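PDB 7N7Z: acetyl-CoA C-acetyltransferase from Syntrophomonas wolfei subsp. wolfei, which catalyses the thiolase reaction, the reversible condensation of two acetyl-CoA molecules into acetoacetyl-CoA and free CoA. Local coordinates for the interface of chains A and B. Residues are numbered along the deposited sequence; one frame, centred on the assembly and turned at random. Chains: chain A/B, Acetyl-CoA C-acetyltransferase.

The interface of chains A and B. Residues chain A 132-137; chain B 132-137.
Either side of the two-fold axis the alpha carbons of A:Gly135 and B:Gly135 face each other at 3.7 Å, an approach that suits a residue with no side chain; its positive phi is also easiest for glycine. Beside this centre the methyl CB of A:Ala132 lies 4.0 Å from CD1 of the B:Tyr136 ring; a small methyl fits against the ring while probably leaving the backbones room to pair. The tyrosine CG stands anti to its carbonyl carbon (chi1 -62°), and chi2 of 75° turns the CD1 edge of the ring to A:Ala132 O, which lies in the ring plane.

A:Ala132 O also accepts a nearly straight hydrogen bond from the amide N of B:Tyr136 (3.1 Å). One step along, A:Arg133 O takes the amide N of B:Arg137 on a lone pair at 3.0 Å. The twins of both bonds make four main-chain links, so the pairing is carried mainly by main-chain groups.

At the rim, the extended start of A:Arg133 (chi1 -164°) lays CG 3.5 Å from B:Arg137 O. The long B:Arg137 chain, bent at chi2, carries its guanidinium back so that one face lies over A:Ser134 O. A:Arg137 NH2 and B:Arg137 NH2 are 3.9 Å apart, their guanidinium planes crossing at about a right angle; their like charges probably need screening by nearby carbonyls or solvent.

This backbone-paired loop contact lies about 33 Å from A:Cys92, the predicted acyl-carrying nucleophile, and probably helps hold subunits together in the thiolase tetramer.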
loop_
_atom_site.group_PDB
_atom_site.type_symbol
_atom_site.label_atom_id
_atom_site.label_comp_id
_atom_site.label_asym_id
_atom_site.label_seq_id
_atom_site.Cartn_x
_atom_site.Cartn_y
_atom_site.Cartn_z
ATOM N N ALA A 132 4.634 -6.347 3.740
ATOM C CA ALA A 132 4.993 -6.191 2.334
ATOM C C ALA A 132 6.322 -6.866 2.018
ATOM O O ALA A 132 6.489 -7.448 0.940
ATOM C CB ALA A 132 5.053 -4.707 1.970
ATOM N N ARG A 133 7.279 -6.802 2.946
ATOM C CA ARG A 133 8.614 -7.322 2.667
ATOM C C ARG A 133 8.575 -8.818 2.381
ATOM O O ARG A 133 9.050 -9.275 1.335
ATOM C CB ARG A 133 9.548 -7.022 3.841
ATOM C CG ARG A 133 11.025 -7.167 3.506
ATOM C CD ARG A 133 11.905 -6.678 4.646
ATOM N NE ARG A 133 11.765 -5.243 4.865
ATOM C CZ ARG A 133 12.398 -4.308 4.169
ATOM N NH1 ARG A 133 13.242 -4.620 3.198
ATOM N NH2 ARG A 133 12.178 -3.028 4.454
ATOM N N SER A 134 8.011 -9.600 3.299
ATOM C CA SER A 134 7.967 -11.046 3.134
ATOM C C SER A 134 6.769 -11.518 2.323
ATOM O O SER A 134 6.793 -12.641 1.807
ATOM C CB SER A 134 7.952 -11.732 4.502
ATOM O OG SER A 134 9.243 -11.719 5.084
ATOM N N GLY A 135 5.736 -10.702 2.202
ATOM C CA GLY A 135 4.591 -11.030 1.371
ATOM C C GLY A 135 3.382 -11.399 2.209
ATOM O O GLY A 135 3.500 -12.017 3.275
ATOM N N TYR A 136 2.201 -11.012 1.723
ATOM C CA TYR A 136 0.953 -11.369 2.386
ATOM C C TYR A 136 0.502 -12.783 2.046
ATOM O O TYR A 136 -0.315 -13.353 2.779
ATOM C CB TYR A 136 -0.139 -10.364 2.010
ATOM C CG TYR A 136 0.171 -8.948 2.453
ATOM C CD1 TYR A 136 1.105 -8.177 1.774
ATOM C CD2 TYR A 136 -0.466 -8.387 3.553
ATOM C CE1 TYR A 136 1.394 -6.886 2.175
ATOM C CE2 TYR A 136 -0.183 -7.097 3.961
ATOM C CZ TYR A 136 0.749 -6.352 3.270
ATOM O OH TYR A 136 1.040 -5.069 3.670
ATOM N N ARG A 137 1.020 -13.359 0.960
ATOM C CA ARG A 137 0.736 -14.739 0.582
ATOM C C ARG A 137 -0.737 -14.939 0.246
ATOM O O ARG A 137 -1.076 -15.289 -0.889
ATOM C CB ARG A 137 1.163 -15.697 1.699
ATOM C CG ARG A 137 2.605 -16.178 1.584
ATOM C CD ARG A 137 3.586 -15.014 1.468
ATOM N NE ARG A 137 4.960 -15.466 1.278
ATOM C CZ ARG A 137 5.415 -16.043 0.173
ATOM N NH1 ARG A 137 4.629 -16.259 -0.869
ATOM N NH2 ARG A 137 6.691 -16.413 0.112
ATOM N N ALA B 132 2.805 -7.344 -3.734
ATOM C CA ALA B 132 2.478 -7.559 -2.328
ATOM C C ALA B 132 2.322 -9.041 -2.011
ATOM O O ALA B 132 2.718 -9.498 -0.933
ATOM C CB ALA B 132 1.201 -6.802 -1.965
ATOM N N ARG B 133 1.747 -9.810 -2.939
ATOM C CA ARG B 133 1.457 -11.213 -2.659
ATOM C C ARG B 133 2.734 -11.995 -2.372
ATOM O O ARG B 133 2.858 -12.641 -1.325
ATOM C CB ARG B 133 0.698 -11.834 -3.833
ATOM C CG ARG B 133 0.015 -13.152 -3.497
ATOM C CD ARG B 133 -0.873 -13.625 -4.637
ATOM N NE ARG B 133 -2.000 -12.727 -4.857
ATOM C CZ ARG B 133 -3.130 -12.750 -4.162
ATOM N NH1 ARG B 133 -3.328 -13.626 -3.190
ATOM N NH2 ARG B 133 -4.085 -11.868 -4.447
ATOM N N SER B 134 3.697 -11.947 -3.290
ATOM C CA SER B 134 4.934 -12.697 -3.123
ATOM C C SER B 134 5.981 -11.948 -2.313
ATOM O O SER B 134 6.910 -12.579 -1.796
ATOM C CB SER B 134 5.519 -13.058 -4.491
ATOM O OG SER B 134 4.805 -14.134 -5.072
ATOM N N GLY B 135 5.859 -10.637 -2.193
ATOM C CA GLY B 135 6.756 -9.855 -1.362
ATOM C C GLY B 135 7.724 -9.041 -2.200
ATOM O O GLY B 135 8.180 -9.477 -3.265
ATOM N N TYR B 136 8.043 -7.840 -1.715
ATOM C CA TYR B 136 9.021 -6.987 -2.378
ATOM C C TYR B 136 10.453 -7.378 -2.037
ATOM O O TYR B 136 11.375 -7.003 -2.770
ATOM C CB TYR B 136 8.772 -5.524 -2.003
ATOM C CG TYR B 136 7.416 -5.014 -2.447
ATOM C CD1 TYR B 136 6.260 -5.377 -1.768
ATOM C CD2 TYR B 136 7.292 -4.175 -3.547
ATOM C CE1 TYR B 136 5.020 -4.918 -2.170
ATOM C CE2 TYR B 136 6.055 -3.711 -3.957
ATOM C CZ TYR B 136 4.923 -4.087 -3.265
ATOM O OH TYR B 136 3.689 -3.633 -3.666
ATOM N N ARG B 137 10.654 -8.125 -0.950
ATOM C CA ARG B 137 11.966 -8.638 -0.572
ATOM C C ARG B 137 12.935 -7.510 -0.237
ATOM O O ARG B 137 13.412 -7.416 0.899
ATOM C CB ARG B 137 12.538 -9.518 -1.688
ATOM C CG ARG B 137 12.157 -10.990 -1.572
ATOM C CD ARG B 137 10.646 -11.179 -1.457
ATOM N NE ARG B 137 10.278 -12.578 -1.266
ATOM C CZ ARG B 137 10.514 -13.273 -0.160
ATOM N NH1 ARG B 137 11.122 -12.730 0.882
ATOM N NH2 ARG B 137 10.130 -14.545 -0.099
#